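Local coordinates for protein O-succinylhomoserine sulfhydrylase (Mycobacterium tuberculosis, PDB 3NDN) that probably catalyses the formation of L-homocysteine from O-succinyl-L-homoserine and hydrogen sulfide, with pyridoxal 5'-phosphate as its cofactor, at residues A292-G297 with D408-L413; V301-Y306 with V328-L333; E346-M351 with S365-P370; I356-G361 with V392-V397. All coordinates share one frame; numbering follows the deposited sequence.

Interaction 1: A292-G297 with D408-L413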
loop_
_atom_site.group_PDB
_atom_site.type_symbol
_atom_site.label_atom_id
_atom_site.label_comp_id
_atom_site.label_asym_id
_atom_site.label_seq_id
_atom_site.Cartn_x
_atom_site.Cartn_y
_atom_site.Cartn_z
ATOM N N ALA A 292 9.528 8.384 35.263
ATOM C CA ALA A 292 9.027 9.449 36.141
ATOM C C ALA A 292 9.682 9.390 37.523
ATOM O O ALA A 292 10.092 10.421 38.067
ATOM C CB ALA A 292 7.510 9.362 36.270
ATOM N N GLU A 293 9.803 8.175 38.070
ATOM C CA GLU A 293 10.456 7.967 39.362
ATOM C C GLU A 293 11.964 8.299 39.328
ATOM O O GLU A 293 12.515 8.849 40.298
ATOM C CB GLU A 293 10.192 6.532 39.861
ATOM C CG GLU A 293 8.714 6.264 40.195
ATOM C CD GLU A 293 8.381 4.783 40.361
ATOM O OE1 GLU A 293 9.226 3.923 40.017
ATOM O OE2 GLU A 293 7.257 4.478 40.822
ATOM N N PHE A 294 12.625 7.981 38.213
ATOM C CA PHE A 294 14.051 8.281 38.032
ATOM C C PHE A 294 14.303 9.795 37.975
ATOM O O PHE A 294 15.205 10.308 38.649
ATOM C CB PHE A 294 14.632 7.565 36.794
ATOM C CG PHE A 294 16.023 8.030 36.421
ATOM C CD1 PHE A 294 17.143 7.522 37.087
ATOM C CD2 PHE A 294 16.205 9.002 35.440
ATOM C CE1 PHE A 294 18.420 7.957 36.756
ATOM C CE2 PHE A 294 17.486 9.450 35.102
ATOM C CZ PHE A 294 18.592 8.929 35.759
ATOM N N LEU A 295 13.488 10.500 37.197
ATOM C CA LEU A 295 13.553 11.967 37.120
ATOM C C LEU A 295 13.255 12.631 38.486
ATOM O O LEU A 295 13.966 13.551 38.904
ATOM C CB LEU A 295 12.635 12.501 36.017
ATOM C CG LEU A 295 13.130 12.346 34.567
ATOM C CD1 LEU A 295 11.977 12.386 33.540
ATOM C CD2 LEU A 295 14.206 13.379 34.214
ATOM N N ASN A 296 12.233 12.131 39.182
ATOM C CA ASN A 296 11.837 12.643 40.502
ATOM C C ASN A 296 12.993 12.626 41.515
ATOM O O ASN A 296 13.102 13.517 42.350
ATOM C CB ASN A 296 10.634 11.846 41.033
ATOM C CG ASN A 296 10.005 12.462 42.279
ATOM O OD1 ASN A 296 9.784 13.671 42.357
ATOM N ND2 ASN A 296 9.683 11.616 43.245
ATOM N N GLY A 297 13.867 11.623 41.414
ATOM C CA GLY A 297 15.011 11.502 42.312
ATOM C C GLY A 297 16.324 12.123 41.849
ATOM O O GLY A 297 17.330 12.024 42.553
ATOM N N ASP A 408 20.362 7.387 28.393
ATOM C CA ASP A 408 20.374 8.542 27.475
ATOM C C ASP A 408 19.943 9.835 28.173
ATOM O O ASP A 408 20.522 10.896 27.939
ATOM C CB ASP A 408 19.472 8.267 26.236
ATOM C CG ASP A 408 19.736 9.236 25.057
ATOM O OD1 ASP A 408 20.907 9.614 24.814
ATOM O OD2 ASP A 408 18.767 9.588 24.334
ATOM N N ILE A 409 18.922 9.745 29.023
ATOM C CA ILE A 409 18.444 10.905 29.785
ATOM C C ILE A 409 19.508 11.363 30.820
ATOM O O ILE A 409 19.795 12.551 30.928
ATOM C CB ILE A 409 17.081 10.610 30.466
ATOM C CG1 ILE A 409 15.993 10.336 29.409
ATOM C CG2 ILE A 409 16.640 11.763 31.384
ATOM C CD1 ILE A 409 14.691 9.734 30.013
ATOM N N ASP A 410 20.104 10.414 31.538
ATOM C CA ASP A 410 21.129 10.736 32.557
ATOM C C ASP A 410 22.378 11.407 31.960
ATOM O O ASP A 410 22.938 12.338 32.559
ATOM C CB ASP A 410 21.516 9.481 33.356
ATOM C CG ASP A 410 22.240 9.808 34.684
ATOM O OD1 ASP A 410 21.729 10.608 35.493
ATOM O OD2 ASP A 410 23.321 9.242 34.920
ATOM N N ARG A 411 22.814 10.941 30.792
ATOM C CA ARG A 411 23.939 11.563 30.096
ATOM C C ARG A 411 23.578 12.984 29.648
ATOM O O ARG A 411 24.386 13.906 29.790
ATOM C CB ARG A 411 24.422 10.702 28.918
ATOM C CG ARG A 411 25.061 9.381 29.354
ATOM C CD ARG A 411 25.940 8.764 28.268
ATOM N NE ARG A 411 25.173 7.910 27.361
ATOM C CZ ARG A 411 24.997 6.596 27.517
ATOM N NH1 ARG A 411 25.538 5.958 28.554
ATOM N NH2 ARG A 411 24.277 5.916 26.628
ATOM N N ALA A 412 22.361 13.153 29.128
ATOM C CA ALA A 412 21.885 14.463 28.651
ATOM C C ALA A 412 21.764 15.505 29.777
ATOM O O ALA A 412 21.997 16.695 29.549
ATOM C CB ALA A 412 20.559 14.316 27.884
ATOM N N LEU A 413 21.407 15.054 30.980
ATOM C CA LEU A 413 21.286 15.936 32.162
ATOM C C LEU A 413 22.629 16.239 32.842
ATOM O O LEU A 413 22.790 17.275 33.499
ATOM C CB LEU A 413 20.333 15.323 33.207
ATOM C CG LEU A 413 18.824 15.285 32.944
ATOM C CD1 LEU A 413 18.127 14.331 33.910
ATOM C CD2 LEU A 413 18.231 16.686 33.031
#
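Phe294 reaches across from its helix and sets the edge of its ring against Asp410. Its CG is anti to the backbone N (chi1 170°), which sends the ring toward the second helix. Phe294 CZ lies 3.6 Å from Asp410 OD1, in or near the plane of the ring. The ring and carboxylate planes are 78° apart, so the two flat groups cross rather than stack. A carboxylate oxygen at a C-H edge is probably a mildly favourable electrostatic pairing. The same oxygen is hydrogen-bonded to His298 NE2, which helps to fix the carboxylate.

Leu295 fills the deeper, buried side. Its CD2 touches methyls of two residues of the other helix. Leu295 CD2 is 4.0 Å from Leu413 CD1 and 4.1 Å from Ile409 CG2. Both neighbours meet the leucine at about a right angle. No hydrogen bond joins the segments.

The axes of the short segments 292-296 and 408-413 run 24° apart in the same direction and come no closer than 11.7 Å, so side-chain tips bridge a wide gap. The two helices, 277-296 and 402-413, lie on the sheet of the C-terminal part. Leu295 also packs on strands 301-305 and 328-333, Leu413 packs on Leu333, and Ala412 turns to helix 340-350.

Interaction 2: V301-Y306 with V328-L333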
loop_
_atom_site.group_PDB
_atom_site.type_symbol
_atom_site.label_atom_id
_atom_site.label_comp_id
_atom_site.label_asym_id
_atom_site.label_seq_id
_atom_site.Cartn_x
_atom_site.Cartn_y
_atom_site.Cartn_z
ATOM N N VAL A 301 16.725 18.035 38.587
ATOM C CA VAL A 301 15.291 18.170 38.335
ATOM C C VAL A 301 14.544 18.878 39.485
ATOM O O VAL A 301 14.598 18.422 40.622
ATOM C CB VAL A 301 14.673 16.762 38.040
ATOM C CG1 VAL A 301 13.169 16.835 37.820
ATOM C CG2 VAL A 301 15.367 16.113 36.824
ATOM N N ARG A 302 13.847 19.978 39.176
ATOM C CA ARG A 302 13.010 20.704 40.167
ATOM C C ARG A 302 11.688 19.999 40.544
ATOM O O ARG A 302 11.384 19.853 41.729
ATOM C CB ARG A 302 12.730 22.155 39.714
ATOM C CG ARG A 302 11.931 22.996 40.752
ATOM C CD ARG A 302 11.650 24.429 40.271
ATOM N NE ARG A 302 12.880 25.209 40.139
ATOM C CZ ARG A 302 13.055 26.227 39.291
ATOM N NH1 ARG A 302 12.081 26.612 38.469
ATOM N NH2 ARG A 302 14.221 26.860 39.255
ATOM N N TRP A 303 10.892 19.610 39.537
ATOM C CA TRP A 303 9.611 18.919 39.747
ATOM C C TRP A 303 9.253 18.017 38.556
ATOM O O TRP A 303 9.738 18.232 37.441
ATOM C CB TRP A 303 8.443 19.893 40.035
ATOM C CG TRP A 303 8.146 20.990 38.983
ATOM C CD1 TRP A 303 8.412 22.331 39.108
ATOM C CD2 TRP A 303 7.491 20.838 37.697
ATOM N NE1 TRP A 303 7.987 23.013 37.989
ATOM C CE2 TRP A 303 7.419 22.126 37.110
ATOM C CE3 TRP A 303 6.963 19.744 36.990
ATOM C CZ2 TRP A 303 6.851 22.349 35.844
ATOM C CZ3 TRP A 303 6.405 19.961 35.717
ATOM C CH2 TRP A 303 6.354 21.261 35.163
ATOM N N VAL A 304 8.429 17.002 38.817
ATOM C CA VAL A 304 7.891 16.123 37.770
ATOM C C VAL A 304 6.357 16.156 37.784
ATOM O O VAL A 304 5.737 16.277 38.847
ATOM C CB VAL A 304 8.395 14.652 37.944
ATOM C CG1 VAL A 304 7.836 13.724 36.836
ATOM C CG2 VAL A 304 9.914 14.589 37.949
ATOM N N ARG A 305 5.737 16.058 36.608
ATOM C CA ARG A 305 4.291 15.861 36.536
ATOM C C ARG A 305 3.973 14.562 35.785
ATOM O O ARG A 305 4.342 14.405 34.617
ATOM C CB ARG A 305 3.582 17.077 35.908
ATOM C CG ARG A 305 3.411 18.301 36.819
ATOM C CD ARG A 305 2.371 18.069 37.925
ATOM N NE ARG A 305 2.142 19.283 38.712
ATOM C CZ ARG A 305 2.818 19.618 39.816
ATOM N NH1 ARG A 305 3.774 18.828 40.308
ATOM N NH2 ARG A 305 2.526 20.746 40.444
ATOM N N TYR A 306 3.353 13.621 36.504
ATOM C CA TYR A 306 2.911 12.319 35.998
ATOM C C TYR A 306 1.794 11.867 36.945
ATOM O O TYR A 306 1.989 11.874 38.162
ATOM C CB TYR A 306 4.067 11.294 35.978
ATOM C CG TYR A 306 3.716 9.937 35.351
ATOM C CD1 TYR A 306 3.489 9.816 33.970
ATOM C CD2 TYR A 306 3.611 8.772 36.142
ATOM C CE1 TYR A 306 3.163 8.578 33.391
ATOM C CE2 TYR A 306 3.296 7.526 35.568
ATOM C CZ TYR A 306 3.067 7.441 34.199
ATOM O OH TYR A 306 2.724 6.222 33.648
ATOM N N VAL A 328 3.449 9.641 28.772
ATOM C CA VAL A 328 4.137 10.944 28.648
ATOM C C VAL A 328 4.562 11.478 30.038
ATOM O O VAL A 328 3.769 11.450 30.990
ATOM C CB VAL A 328 3.228 11.979 27.952
ATOM C CG1 VAL A 328 3.981 13.278 27.676
ATOM C CG2 VAL A 328 2.662 11.421 26.639
ATOM N N VAL A 329 5.804 11.951 30.139
ATOM C CA VAL A 329 6.359 12.526 31.389
ATOM C C VAL A 329 6.834 13.978 31.180
ATOM O O VAL A 329 7.657 14.240 30.300
ATOM C CB VAL A 329 7.548 11.694 31.909
ATOM C CG1 VAL A 329 8.025 12.207 33.291
ATOM C CG2 VAL A 329 7.189 10.198 31.962
ATOM N N THR A 330 6.347 14.900 32.011
ATOM C CA THR A 330 6.732 16.322 31.951
ATOM C C THR A 330 7.588 16.668 33.191
ATOM O O THR A 330 7.279 16.214 34.295
ATOM C CB THR A 330 5.462 17.219 31.863
ATOM O OG1 THR A 330 4.696 16.854 30.700
ATOM C CG2 THR A 330 5.820 18.710 31.760
ATOM N N PHE A 331 8.661 17.441 33.001
ATOM C CA PHE A 331 9.505 17.912 34.126
ATOM C C PHE A 331 10.133 19.302 33.921
ATOM O O PHE A 331 10.179 19.814 32.803
ATOM C CB PHE A 331 10.592 16.884 34.474
ATOM C CG PHE A 331 11.684 16.750 33.428
ATOM C CD1 PHE A 331 12.923 17.360 33.623
ATOM C CD2 PHE A 331 11.481 15.998 32.271
ATOM C CE1 PHE A 331 13.946 17.238 32.678
ATOM C CE2 PHE A 331 12.502 15.860 31.317
ATOM C CZ PHE A 331 13.734 16.489 31.519
ATOM N N ALA A 332 10.637 19.888 35.013
ATOM C CA ALA A 332 11.312 21.185 34.967
ATOM C C ALA A 332 12.715 21.112 35.572
ATOM O O ALA A 332 12.918 20.484 36.624
ATOM C CB ALA A 332 10.477 22.261 35.684
ATOM N N LEU A 333 13.669 21.745 34.890
ATOM C CA LEU A 333 15.054 21.814 35.340
ATOM C C LEU A 333 15.197 22.774 36.521
ATOM O O LEU A 333 14.508 23.796 36.579
ATOM C CB LEU A 333 15.977 22.251 34.193
ATOM C CG LEU A 333 16.158 21.279 33.025
ATOM C CD1 LEU A 333 16.739 21.975 31.810
ATOM C CD2 LEU A 333 17.007 20.068 33.401
#
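Trp303 and Ala332 make the tightest side-chain contact of this antiparallel strand pair. The indole CG sits in the crowded position between the backbone N and the carbonyl carbon (chi1 57°). This folds the ring over the neighbouring strand. Ala332 CB lies over its face, 3.6 Å from the centroid of the five-membered ring, as a CH-pi contact. On the face of Val304 and Phe331, packing is looser: Val304 CG1 meets Val329 CG1 at 3.9 Å, and Val304 CG2 meets Phe331 CB at 4.2 Å.

The backbone bonds are uneven too. Arg305 N gives a nearly straight bond (178°) to Thr330 O at 2.8 Å, while the return bond from Thr330 N to Arg305 O is weak at 3.3 Å. The chain turns a corner at Arg302, and there Arg302 N bonds to Ala332 O at 2.8 Å. Trp303 N is buried without a partner.

Arg302 is the solvent side. Its guanidinium places one face over Leu333 O, 3.9 Å above the plane, and its NH2 makes a weak bond to Cys335 O.

Strand 301-305 is an outer strand of the five-stranded sheet. Strand 328-333 continues the sheet to strand 392-396, and helix 277-296 packs on Val304 and Tyr306.

Interaction 3: E346-M351 with S365-P370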
loop_
_atom_site.group_PDB
_atom_site.type_symbol
_atom_site.label_atom_id
_atom_site.label_comp_id
_atom_site.label_asym_id
_atom_site.label_seq_id
_atom_site.Cartn_x
_atom_site.Cartn_y
_atom_site.Cartn_z
ATOM N N GLU A 346 20.342 22.830 25.808
ATOM C CA GLU A 346 21.551 22.036 26.011
ATOM C C GLU A 346 21.233 20.550 26.233
ATOM O O GLU A 346 21.924 19.665 25.704
ATOM C CB GLU A 346 22.355 22.593 27.204
ATOM C CG GLU A 346 23.738 21.971 27.352
ATOM C CD GLU A 346 24.494 22.431 28.608
ATOM O OE1 GLU A 346 23.855 22.832 29.614
ATOM O OE2 GLU A 346 25.746 22.375 28.578
ATOM N N VAL A 347 20.184 20.290 27.008
ATOM C CA VAL A 347 19.753 18.925 27.351
ATOM C C VAL A 347 19.195 18.200 26.115
ATOM O O VAL A 347 19.572 17.049 25.827
ATOM C CB VAL A 347 18.705 18.936 28.513
ATOM C CG1 VAL A 347 18.128 17.545 28.767
ATOM C CG2 VAL A 347 19.328 19.500 29.812
ATOM N N LEU A 348 18.327 18.875 25.375
ATOM C CA LEU A 348 17.775 18.278 24.146
ATOM C C LEU A 348 18.880 17.948 23.141
ATOM O O LEU A 348 18.860 16.885 22.521
ATOM C CB LEU A 348 16.717 19.179 23.512
ATOM C CG LEU A 348 15.246 18.920 23.877
ATOM C CD1 LEU A 348 14.983 19.075 25.365
ATOM C CD2 LEU A 348 14.385 19.888 23.082
ATOM N N ASP A 349 19.862 18.848 23.023
ATOM C CA ASP A 349 20.941 18.694 22.046
ATOM C C ASP A 349 21.959 17.594 22.406
ATOM O O ASP A 349 22.739 17.172 21.551
ATOM C CB ASP A 349 21.646 20.040 21.793
ATOM C CG ASP A 349 20.776 21.040 21.024
ATOM O OD1 ASP A 349 19.760 20.657 20.383
ATOM O OD2 ASP A 349 21.134 22.235 21.036
ATOM N N LYS A 350 21.931 17.113 23.652
ATOM C CA LYS A 350 22.828 16.030 24.097
ATOM C C LYS A 350 22.256 14.610 23.972
ATOM O O LYS A 350 23.005 13.630 24.044
ATOM C CB LYS A 350 23.301 16.275 25.542
ATOM C CG LYS A 350 24.376 17.324 25.686
ATOM C CD LYS A 350 24.677 17.647 27.168
ATOM C CE LYS A 350 25.293 16.468 27.923
ATOM N NZ LYS A 350 26.702 16.157 27.528
ATOM N N MET A 351 20.939 14.497 23.781
ATOM C CA MET A 351 20.288 13.194 23.506
ATOM C C MET A 351 20.927 12.506 22.293
ATOM O O MET A 351 21.157 13.161 21.263
ATOM C CB MET A 351 18.790 13.374 23.232
ATOM C CG MET A 351 17.995 14.108 24.306
ATOM S SD MET A 351 17.502 13.034 25.655
ATOM C CE MET A 351 16.477 14.131 26.642
ATOM N N SER A 365 10.826 6.683 21.072
ATOM C CA SER A 365 10.737 7.733 22.088
ATOM C C SER A 365 11.145 9.096 21.520
ATOM O O SER A 365 12.054 9.175 20.699
ATOM C CB SER A 365 11.585 7.389 23.315
ATOM O OG SER A 365 11.056 6.264 24.004
ATOM N N LEU A 366 10.448 10.146 21.959
ATOM C CA LEU A 366 10.604 11.521 21.440
ATOM C C LEU A 366 10.642 12.585 22.570
ATOM O O LEU A 366 10.047 12.385 23.643
ATOM C CB LEU A 366 9.468 11.857 20.471
ATOM C CG LEU A 366 9.041 10.868 19.382
ATOM C CD1 LEU A 366 7.751 11.303 18.753
ATOM C CD2 LEU A 366 10.123 10.715 18.308
ATOM N N VAL A 367 11.316 13.719 22.313
ATOM C CA VAL A 367 11.447 14.825 23.288
ATOM C C VAL A 367 11.132 16.194 22.649
ATOM O O VAL A 367 11.503 16.443 21.499
ATOM C CB VAL A 367 12.845 14.825 24.002
ATOM C CG1 VAL A 367 14.005 15.099 23.021
ATOM C CG2 VAL A 367 12.886 15.820 25.150
ATOM N N THR A 368 10.428 17.053 23.385
ATOM C CA THR A 368 10.125 18.410 22.895
ATOM C C THR A 368 10.198 19.504 23.991
ATOM O O THR A 368 10.066 19.213 25.189
ATOM C CB THR A 368 8.766 18.437 22.126
ATOM O OG1 THR A 368 8.703 19.611 21.313
ATOM C CG2 THR A 368 7.571 18.426 23.092
ATOM N N HIS A 369 10.393 20.765 23.569
ATOM C CA HIS A 369 10.399 21.929 24.469
ATOM C C HIS A 369 9.117 22.733 24.226
ATOM O O HIS A 369 9.040 23.485 23.242
ATOM C CB HIS A 369 11.640 22.802 24.174
ATOM C CG HIS A 369 11.772 24.017 25.045
ATOM N ND1 HIS A 369 11.594 25.300 24.565
ATOM C CD2 HIS A 369 12.106 24.150 26.351
ATOM C CE1 HIS A 369 11.790 26.166 25.544
ATOM N NE2 HIS A 369 12.109 25.494 26.635
ATOM N N PRO A 370 8.109 22.578 25.108
ATOM C CA PRO A 370 6.790 23.158 24.824
ATOM C C PRO A 370 6.737 24.679 24.648
ATOM O O PRO A 370 5.983 25.155 23.804
ATOM C CB PRO A 370 5.946 22.718 26.023
ATOM C CG PRO A 370 6.607 21.435 26.490
ATOM C CD PRO A 370 8.075 21.690 26.291
#
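Leu348 carries this contact between a helix and a strand. From its CA, the CB heads toward segment 365-370 but stops short of it. The next atom, CG, is turned away from the usual staggered positions (chi1 -94°). It rests against both methyls of the valine: Leu348 CG is 4.1 Å from Val367 CG1 and the same distance from Val367 CG2. The chain then forks. Leu348 CD1 comes closest, 3.9 Å from Val367 CG2. The other branch reaches further along the strand, where Leu348 CD2 lies 4.1 Å from His369 CB and 4.1 Å from His369 N. One leucine therefore runs from the middle of strand 366-368 to the residue just beyond it.

Met351 adds a second touch from just past the helix end: Met351 CE is 4.2 Å from Val367 CG2. The side-chain contacts are apolar, and no hydrogen bond crosses. Both residues make their closest approach to Val367 at CG2, the branch anti to its backbone N.

His369 offers its CB and backbone N here, not its ring. The ring is held elsewhere, with ND1 bonded to Thr372 OG1 and NE2 to Asp390 O, and it meets the Phe345 ring edge-to-face. Leu348 also packs on Ala59 of a second subunit. Helix 340-350 laid on the mixed sheet through strand 366-368 is an alpha/beta layer of the C-terminal domain in fold-type I pyridoxal phosphate enzymes.

Interaction 4: I356-G361 with V392-V397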
loop_
_atom_site.group_PDB
_atom_site.type_symbol
_atom_site.label_atom_id
_atom_site.label_comp_id
_atom_site.label_asym_id
_atom_site.label_seq_id
_atom_site.Cartn_x
_atom_site.Cartn_y
_atom_site.Cartn_z
ATOM N N ILE A 356 14.440 14.458 18.722
ATOM C CA ILE A 356 13.740 15.752 18.973
ATOM C C ILE A 356 12.547 15.859 17.998
ATOM O O ILE A 356 12.745 15.906 16.788
ATOM C CB ILE A 356 14.704 16.982 18.791
ATOM C CG1 ILE A 356 15.899 16.895 19.737
ATOM C CG2 ILE A 356 13.969 18.336 18.979
ATOM C CD1 ILE A 356 17.045 17.879 19.404
ATOM N N SER A 357 11.317 15.877 18.532
ATOM C CA SER A 357 10.076 15.829 17.723
ATOM C C SER A 357 8.855 16.145 18.594
ATOM O O SER A 357 8.843 15.812 19.782
ATOM C CB SER A 357 9.903 14.445 17.086
ATOM O OG SER A 357 8.799 14.391 16.185
ATOM N N ASN A 358 7.826 16.744 17.997
ATOM C CA ASN A 358 6.621 17.166 18.739
ATOM C C ASN A 358 5.462 16.137 18.852
ATOM O O ASN A 358 4.419 16.428 19.471
ATOM C CB ASN A 358 6.097 18.478 18.153
ATOM C CG ASN A 358 5.117 19.177 19.075
ATOM O OD1 ASN A 358 5.478 19.619 20.184
ATOM N ND2 ASN A 358 3.867 19.286 18.634
ATOM N N ASN A 359 5.650 14.941 18.305
ATOM C CA ASN A 359 4.569 13.945 18.204
ATOM C C ASN A 359 4.431 13.079 19.488
ATOM O O ASN A 359 5.246 13.206 20.414
ATOM C CB ASN A 359 4.775 13.094 16.933
ATOM C CG ASN A 359 3.451 12.672 16.257
ATOM O OD1 ASN A 359 2.377 12.704 16.874
ATOM N ND2 ASN A 359 3.536 12.256 14.985
ATOM N N LEU A 360 3.387 12.245 19.535
ATOM C CA LEU A 360 3.054 11.366 20.671
ATOM C C LEU A 360 2.585 9.985 20.215
ATOM O O LEU A 360 2.103 9.825 19.092
ATOM C CB LEU A 360 1.899 11.970 21.508
ATOM C CG LEU A 360 2.057 13.327 22.197
ATOM C CD1 LEU A 360 0.711 13.845 22.749
ATOM C CD2 LEU A 360 3.077 13.221 23.312
ATOM N N GLY A 361 2.681 9.003 21.115
ATOM C CA GLY A 361 2.112 7.667 20.892
ATOM C C GLY A 361 2.842 6.789 19.886
ATOM O O GLY A 361 2.211 5.987 19.201
ATOM N N VAL A 392 10.938 23.897 31.129
ATOM C CA VAL A 392 10.088 22.699 31.061
ATOM C C VAL A 392 10.375 21.840 29.813
ATOM O O VAL A 392 10.496 22.369 28.700
ATOM C CB VAL A 392 8.587 23.082 31.138
ATOM C CG1 VAL A 392 7.704 21.877 30.913
ATOM C CG2 VAL A 392 8.268 23.729 32.490
ATOM N N VAL A 393 10.501 20.525 30.031
ATOM C CA VAL A 393 10.778 19.501 28.989
ATOM C C VAL A 393 9.710 18.379 29.044
ATOM O O VAL A 393 9.265 18.004 30.136
ATOM C CB VAL A 393 12.222 18.909 29.163
ATOM C CG1 VAL A 393 12.513 17.798 28.158
ATOM C CG2 VAL A 393 13.277 20.015 29.028
ATOM N N ARG A 394 9.273 17.883 27.876
ATOM C CA ARG A 394 8.279 16.785 27.775
ATOM C C ARG A 394 8.835 15.550 27.029
ATOM O O ARG A 394 9.327 15.685 25.901
ATOM C CB ARG A 394 7.022 17.266 27.039
ATOM C CG ARG A 394 5.810 16.338 27.213
ATOM C CD ARG A 394 4.678 16.654 26.230
ATOM N NE ARG A 394 5.023 16.340 24.839
ATOM C CZ ARG A 394 4.254 16.642 23.790
ATOM N NH1 ARG A 394 3.097 17.284 23.961
ATOM N NH2 ARG A 394 4.648 16.319 22.560
ATOM N N ILE A 395 8.740 14.361 27.640
ATOM C CA ILE A 395 9.231 13.118 27.003
ATOM C C ILE A 395 8.085 12.119 26.712
ATOM O O ILE A 395 7.287 11.782 27.605
ATOM C CB ILE A 395 10.347 12.412 27.833
ATOM C CG1 ILE A 395 11.589 13.310 27.948
ATOM C CG2 ILE A 395 10.744 11.053 27.195
ATOM C CD1 ILE A 395 12.664 12.771 28.903
ATOM N N SER A 396 8.013 11.675 25.462
ATOM C CA SER A 396 7.037 10.663 25.017
ATOM C C SER A 396 7.705 9.289 25.002
ATOM O O SER A 396 8.663 9.069 24.261
ATOM C CB SER A 396 6.487 11.052 23.644
ATOM O OG SER A 396 5.534 10.123 23.141
ATOM N N VAL A 397 7.203 8.366 25.825
ATOM C CA VAL A 397 7.839 7.039 26.039
ATOM C C VAL A 397 7.337 5.927 25.106
ATOM O O VAL A 397 6.130 5.637 25.055
ATOM C CB VAL A 397 7.727 6.602 27.526
ATOM C CG1 VAL A 397 8.361 5.207 27.779
ATOM C CG2 VAL A 397 8.406 7.651 28.432
HETATM O O HOH W 1 7.145 14.778 21.545
HETATM O O HOH W 2 3.277 8.620 24.015
#
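Water 1 is gripped three times. The water donates to Ser357 O at 2.7 Å and to Asn359 O, also at 2.7 Å. It accepts from Arg394 NH2 at 3.1 Å. The water ties the loop 356-361 to strand 392-396 in the C-terminal domain of this fold-type I pyridoxal phosphate enzyme.

Arg394 has a second, direct hold on the loop. Its NH2 gives a weak, bent bond (132°) to Asn358 O, 3.1 Å away and at the edge of the guanidinium. The side chain leaves the strand extended, with CG anti to the backbone N, and bends at chi3 (68°). That bend lays the guanidinium beside the loop. Leu360 CD2 then sits 3.5 Å above one face of it, offset toward the rim. NH1 bonds to Asn177 OD1, so the flat group is held at both terminal nitrogens. In relatives of this family an arginine on the equivalent strand binds the substrate carboxylate. Arg394 is consistent with that role.

Asn358 turns its OD1 to Thr374 OG1 instead. Ser357 OG bonds to Tyr54 O of a second subunit, which places the loop at a subunit interface.

Further along, Ser396 OG is linked to the loop by water 2, which lies 2.8 Å from that hydroxyl and accepts from Gly361 N at 3.0 Å. Within the loop, Leu360 N bonds to Asn359 OD1 at 2.9 Å, with the donor above the carbonyl plane.

Overall arrangement
Interactions 2, 3 and 4 share one five-stranded sheet, and interaction 1 lies against it. Strand 392-396 is the hub: Val329 O is 2.9 Å from Ile395 N on one side, and Leu366 O is 2.8 Å from Ser396 N on the other. The centres of interactions 3 and 4 are about 8 Å apart, and both reach a second subunit. Interactions 1 and 2 have centres about 10 Å apart and meet through Leu295 and also where Leu413 CD2 lies 3.6 Å from Leu333 CD2. Ile409 joins interaction 1 to interaction 4 at Ile395. Interaction 4 lies nearest the chain centre, about 16 Å between centres. Through Arg394 it is the one most likely to face the substrate pocket.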